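PDB 2FO3: ubiquitin-conjugating enzyme from Plasmodium vivax, which probably transfers activated ubiquitin from an E1 enzyme to its targets, the chain here being the catalytic UBC domain of a longer protein. Local coordinates for residues A[110-113]-A[114-117]; A[63-67]-A[68-72]. One frame throughout, in Å; residues are numbered along the deposited sequence.

Contact 1 of 2, residues A[110-113]-A[114-117]; sequences LSII and SMLS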
loop_
_atom_site.group_PDB
_atom_site.type_symbol
_atom_site.label_atom_id
_atom_site.label_comp_id
_atom_site.label_asym_id
_atom_site.label_seq_id
_atom_site.Cartn_x
_atom_site.Cartn_y
_atom_site.Cartn_z
ATOM N N LEU A 110 -5.392 -1.408 3.158
ATOM C CA LEU A 110 -6.617 -2.211 3.302
ATOM C C LEU A 110 -7.617 -1.959 2.136
ATOM O O LEU A 110 -8.273 -2.895 1.664
ATOM C CB LEU A 110 -7.261 -1.988 4.673
ATOM C CG LEU A 110 -8.273 -2.998 5.172
ATOM C CD1 LEU A 110 -7.674 -4.415 5.346
ATOM C CD2 LEU A 110 -8.833 -2.476 6.470
ATOM N N SER A 111 -7.738 -0.713 1.701
ATOM C CA SER A 111 -8.595 -0.393 0.535
ATOM C C SER A 111 -8.114 -1.071 -0.748
ATOM O O SER A 111 -8.932 -1.466 -1.592
ATOM C CB SER A 111 -8.693 1.112 0.325
ATOM O OG SER A 111 -9.333 1.724 1.443
ATOM N N ILE A 112 -6.800 -1.209 -0.890
ATOM C CA ILE A 112 -6.218 -1.901 -2.062
ATOM C C ILE A 112 -6.561 -3.361 -1.962
ATOM O O ILE A 112 -6.988 -3.971 -2.929
ATOM C CB ILE A 112 -4.659 -1.681 -2.162
ATOM C CG1 ILE A 112 -4.351 -0.198 -2.507
ATOM C CG2 ILE A 112 -4.000 -2.707 -3.161
ATOM C CD1 ILE A 112 -2.906 0.264 -2.183
ATOM N N ILE A 113 -6.435 -3.921 -0.759
ATOM C CA ILE A 113 -6.715 -5.335 -0.571
ATOM C C ILE A 113 -8.201 -5.557 -0.848
ATOM O O ILE A 113 -8.579 -6.519 -1.497
ATOM C CB ILE A 113 -6.335 -5.820 0.868
ATOM C CG1 ILE A 113 -4.830 -5.716 1.078
ATOM C CG2 ILE A 113 -6.795 -7.266 1.104
ATOM C CD1 ILE A 113 -4.427 -5.904 2.557
ATOM N N SER A 114 -9.033 -4.642 -0.362
ATOM C CA SER A 114 -10.464 -4.682 -0.675
ATOM C C SER A 114 -10.734 -4.691 -2.190
ATOM O O SER A 114 -11.508 -5.551 -2.691
ATOM C CB SER A 114 -11.183 -3.507 -0.021
ATOM O OG SER A 114 -12.569 -3.601 -0.270
ATOM N N MET A 115 -10.115 -3.741 -2.902
ATOM C CA MET A 115 -10.225 -3.632 -4.385
ATOM C C MET A 115 -9.870 -4.959 -5.051
ATOM O O MET A 115 -10.625 -5.466 -5.873
ATOM C CB MET A 115 -9.343 -2.501 -4.906
ATOM C CG MET A 115 -9.369 -2.272 -6.446
ATOM S SD MET A 115 -7.914 -1.326 -6.938
ATOM C CE MET A 115 -6.624 -2.561 -6.792
ATOM N N LEU A 116 -8.746 -5.542 -4.647
ATOM C CA LEU A 116 -8.306 -6.838 -5.165
ATOM C C LEU A 116 -9.293 -7.936 -4.861
ATOM O O LEU A 116 -9.600 -8.761 -5.744
ATOM C CB LEU A 116 -6.941 -7.237 -4.593
ATOM C CG LEU A 116 -5.718 -6.428 -5.019
ATOM C CD1 LEU A 116 -4.505 -6.931 -4.292
ATOM C CD2 LEU A 116 -5.538 -6.520 -6.532
ATOM N N SER A 117 -9.777 -7.964 -3.610
ATOM C CA SER A 117 -10.717 -8.981 -3.177
ATOM C C SER A 117 -12.118 -8.643 -3.689
ATOM O O SER A 117 -13.077 -9.369 -3.434
ATOM C CB SER A 117 -10.704 -9.112 -1.661
ATOM O OG SER A 117 -9.405 -9.447 -1.183
#
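Both Ile112 and Leu116 hold chi1 near -68°, a staggered setting that a helix accommodates well; in Ile112 it puts CG1 beside the backbone N and CG2 anti to that N, where CG2 comes 4.4 Å from CD1 of Leu116 one turn further along. The two belong to the last turns of helix 105-116, which in the alpha/beta UBC fold lies over the antiparallel sheet, and the pair forms part of the buried side of that helix. Ile112 rests on Val72 and Phe74 of strand 71-74, and Leu116 on Phe74 and on Tyr42 of strand 37-43, so branched aliphatic residues suit these places: their side chains present only carbon to the sheet. Met115 adds a flexible reach. Its chain runs out extended and then bends at chi3 (74°), swinging CE back to 4.5 Å from Ile112 CG2, a loose apolar touch, while the side chain also meets His83.

Behind the side chains runs the helical backbone. Ser114 N binds Leu110 O at 2.8 Å, Met115 N binds Ser111 O, and Leu116 N binds Ile112 O at 2.9 Å. Ser111 turns its short hydroxyl to the backbone, OG bonding to Gly107 O one turn back, whereas Ser114 is simply a small polar residue suited to an exposed place. At the far end Ile113 O accepts the amide N of Ser117 at 2.8 Å, and Ser117 OG lies 3.1 Å from Ile113 O, with Ile113 CG2 4.1 Å from that OG.

Contact 2 of 2, residues A[63-67]-A[68-72]; sequences DDYPL and KPPIV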
loop_
_atom_site.group_PDB
_atom_site.type_symbol
_atom_site.label_atom_id
_atom_site.label_comp_id
_atom_site.label_asym_id
_atom_site.label_seq_id
_atom_site.Cartn_x
_atom_site.Cartn_y
_atom_site.Cartn_z
ATOM N N ASP A 63 8.152 14.456 -0.781
ATOM C CA ASP A 63 8.565 15.535 0.084
ATOM C C ASP A 63 7.393 16.363 0.661
ATOM O O ASP A 63 7.504 16.911 1.775
ATOM C CB ASP A 63 9.538 16.452 -0.661
ATOM C CG ASP A 63 10.436 17.207 0.277
ATOM O OD1 ASP A 63 11.147 16.547 1.078
ATOM O OD2 ASP A 63 10.437 18.452 0.223
ATOM N N ASP A 64 6.301 16.465 -0.097
ATOM C CA ASP A 64 5.105 17.216 0.330
ATOM C C ASP A 64 4.071 16.365 1.085
ATOM O O ASP A 64 2.956 16.843 1.383
ATOM C CB ASP A 64 4.429 17.881 -0.880
ATOM C CG ASP A 64 5.163 19.110 -1.363
ATOM O OD1 ASP A 64 6.257 19.413 -0.842
ATOM O OD2 ASP A 64 4.633 19.793 -2.270
ATOM N N TYR A 65 4.428 15.109 1.384
ATOM C CA TYR A 65 3.561 14.254 2.202
ATOM C C TYR A 65 3.336 14.947 3.569
ATOM O O TYR A 65 4.295 15.474 4.169
ATOM C CB TYR A 65 4.182 12.842 2.385
ATOM C CG TYR A 65 3.289 11.914 3.162
ATOM C CD1 TYR A 65 2.179 11.334 2.566
ATOM C CD2 TYR A 65 3.574 11.596 4.516
ATOM C CE1 TYR A 65 1.330 10.484 3.302
ATOM C CE2 TYR A 65 2.705 10.742 5.275
ATOM C CZ TYR A 65 1.599 10.213 4.656
ATOM O OH TYR A 65 0.731 9.385 5.334
ATOM N N PRO A 66 2.095 14.906 4.106
ATOM C CA PRO A 66 0.880 14.224 3.699
ATOM C C PRO A 66 -0.095 14.996 2.787
ATOM O O PRO A 66 -1.105 14.434 2.380
ATOM C CB PRO A 66 0.196 13.945 5.042
ATOM C CG PRO A 66 0.591 15.114 5.915
ATOM C CD PRO A 66 1.898 15.641 5.378
ATOM N N LEU A 67 0.195 16.253 2.472
ATOM C CA LEU A 67 -0.701 17.033 1.592
ATOM C C LEU A 67 -0.708 16.417 0.202
ATOM O O LEU A 67 -1.725 16.355 -0.463
ATOM C CB LEU A 67 -0.287 18.513 1.564
ATOM C CG LEU A 67 -0.595 19.266 2.869
ATOM C CD1 LEU A 67 -0.374 20.756 2.637
ATOM C CD2 LEU A 67 -2.027 19.027 3.388
ATOM N N LYS A 68 0.442 15.924 -0.211
ATOM C CA LYS A 68 0.518 15.130 -1.412
ATOM C C LYS A 68 0.477 13.641 -1.008
ATOM O O LYS A 68 1.072 13.244 0.018
ATOM C CB LYS A 68 1.751 15.507 -2.244
ATOM C CG LYS A 68 1.519 16.706 -3.211
ATOM C CD LYS A 68 0.959 17.969 -2.521
ATOM C CE LYS A 68 0.382 18.982 -3.544
ATOM N NZ LYS A 68 -0.428 20.109 -2.902
ATOM N N PRO A 69 -0.259 12.826 -1.788
ATOM C CA PRO A 69 -0.444 11.421 -1.452
ATOM C C PRO A 69 0.830 10.586 -1.612
ATOM O O PRO A 69 1.744 10.971 -2.389
ATOM C CB PRO A 69 -1.521 10.959 -2.456
ATOM C CG PRO A 69 -1.403 11.926 -3.620
ATOM C CD PRO A 69 -0.996 13.215 -3.011
ATOM N N PRO A 70 0.906 9.439 -0.898
ATOM C CA PRO A 70 2.088 8.608 -1.140
ATOM C C PRO A 70 1.967 8.024 -2.543
ATOM O O PRO A 70 0.844 7.928 -3.085
ATOM C CB PRO A 70 1.962 7.499 -0.080
ATOM C CG PRO A 70 0.487 7.420 0.214
ATOM C CD PRO A 70 -0.030 8.829 0.082
ATOM N N ILE A 71 3.086 7.690 -3.158
ATOM C CA ILE A 71 3.037 6.948 -4.419
ATOM C C ILE A 71 3.049 5.457 -4.039
ATOM O O ILE A 71 3.905 5.016 -3.226
ATOM C CB ILE A 71 4.233 7.318 -5.316
ATOM C CG1 ILE A 71 4.068 8.759 -5.835
ATOM C CG2 ILE A 71 4.370 6.294 -6.470
ATOM C CD1 ILE A 71 5.362 9.561 -5.907
ATOM N N VAL A 72 2.106 4.683 -4.589
ATOM C CA VAL A 72 1.945 3.246 -4.202
ATOM C C VAL A 72 1.750 2.405 -5.437
ATOM O O VAL A 72 0.840 2.684 -6.258
ATOM C CB VAL A 72 0.725 3.037 -3.234
ATOM C CG1 VAL A 72 0.563 1.565 -2.810
ATOM C CG2 VAL A 72 0.865 3.867 -2.017
#
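The amide N of Lys68 reaches back four residues to Asp64 O at 3.1 Å, closing a turn that contains the cis peptide between Tyr65 and Pro66; the N-H points almost straight at the oxygen but comes from above the carbonyl plane, well off a lone pair. Inside the turn, chi1 of -177° carries the Tyr65 ring toward the chain that follows. Pro66 CB lies 3.8 Å above one ring face, over its centre, a packing that a cis aromatic-proline bond commonly favours. Lys68 O is at the ring edge, 3.4 Å from CD1, and also takes a CA-H...O contact from Tyr65 CA. Pro70 CD meets CE1 obliquely at 3.9 Å.

Asp64 and Lys68 run side by side on the outside, their CB atoms 3.8 Å apart. Such long or charged residues suit the solvent-facing side of the turn, while the aromatic ring and Pro70 face inward, onto Ile105 of helix 105-116. Tyr65 also packs edge-to-face on Phe61, and Pro66 O bonds to Tyr99 OH. Tyr65 to Pro70 fit the E2 motif Tyr-Pro-x-x-Pro-Pro. Since Asp64 OD2 and Lys68 NZ stay 5.1 Å apart, their attraction is probably modest; one backbone bond and carbon packing join the segments.

Contact 1 and contact 2 are both local and join neighbouring parts of the chain, but of different kinds. Residues 110-116 are regular helix, secured by repeated backbone bonds, with one flank buried on the sheet and the other exposed. Residues 63-72 form an irregular turn leading into an edge strand, where one backbone bond joins the two segments beside prolines and an aromatic ring, with the charged residues at the surface. The contacts lie on opposite sides of the chain's centre, about 20 Å between centres, yet the two meet where strand 71-74 lies under helix 105-116: Ile112 CD1 packs 3.8 Å from Val72 CG1, joining the hydrophobic layer of both.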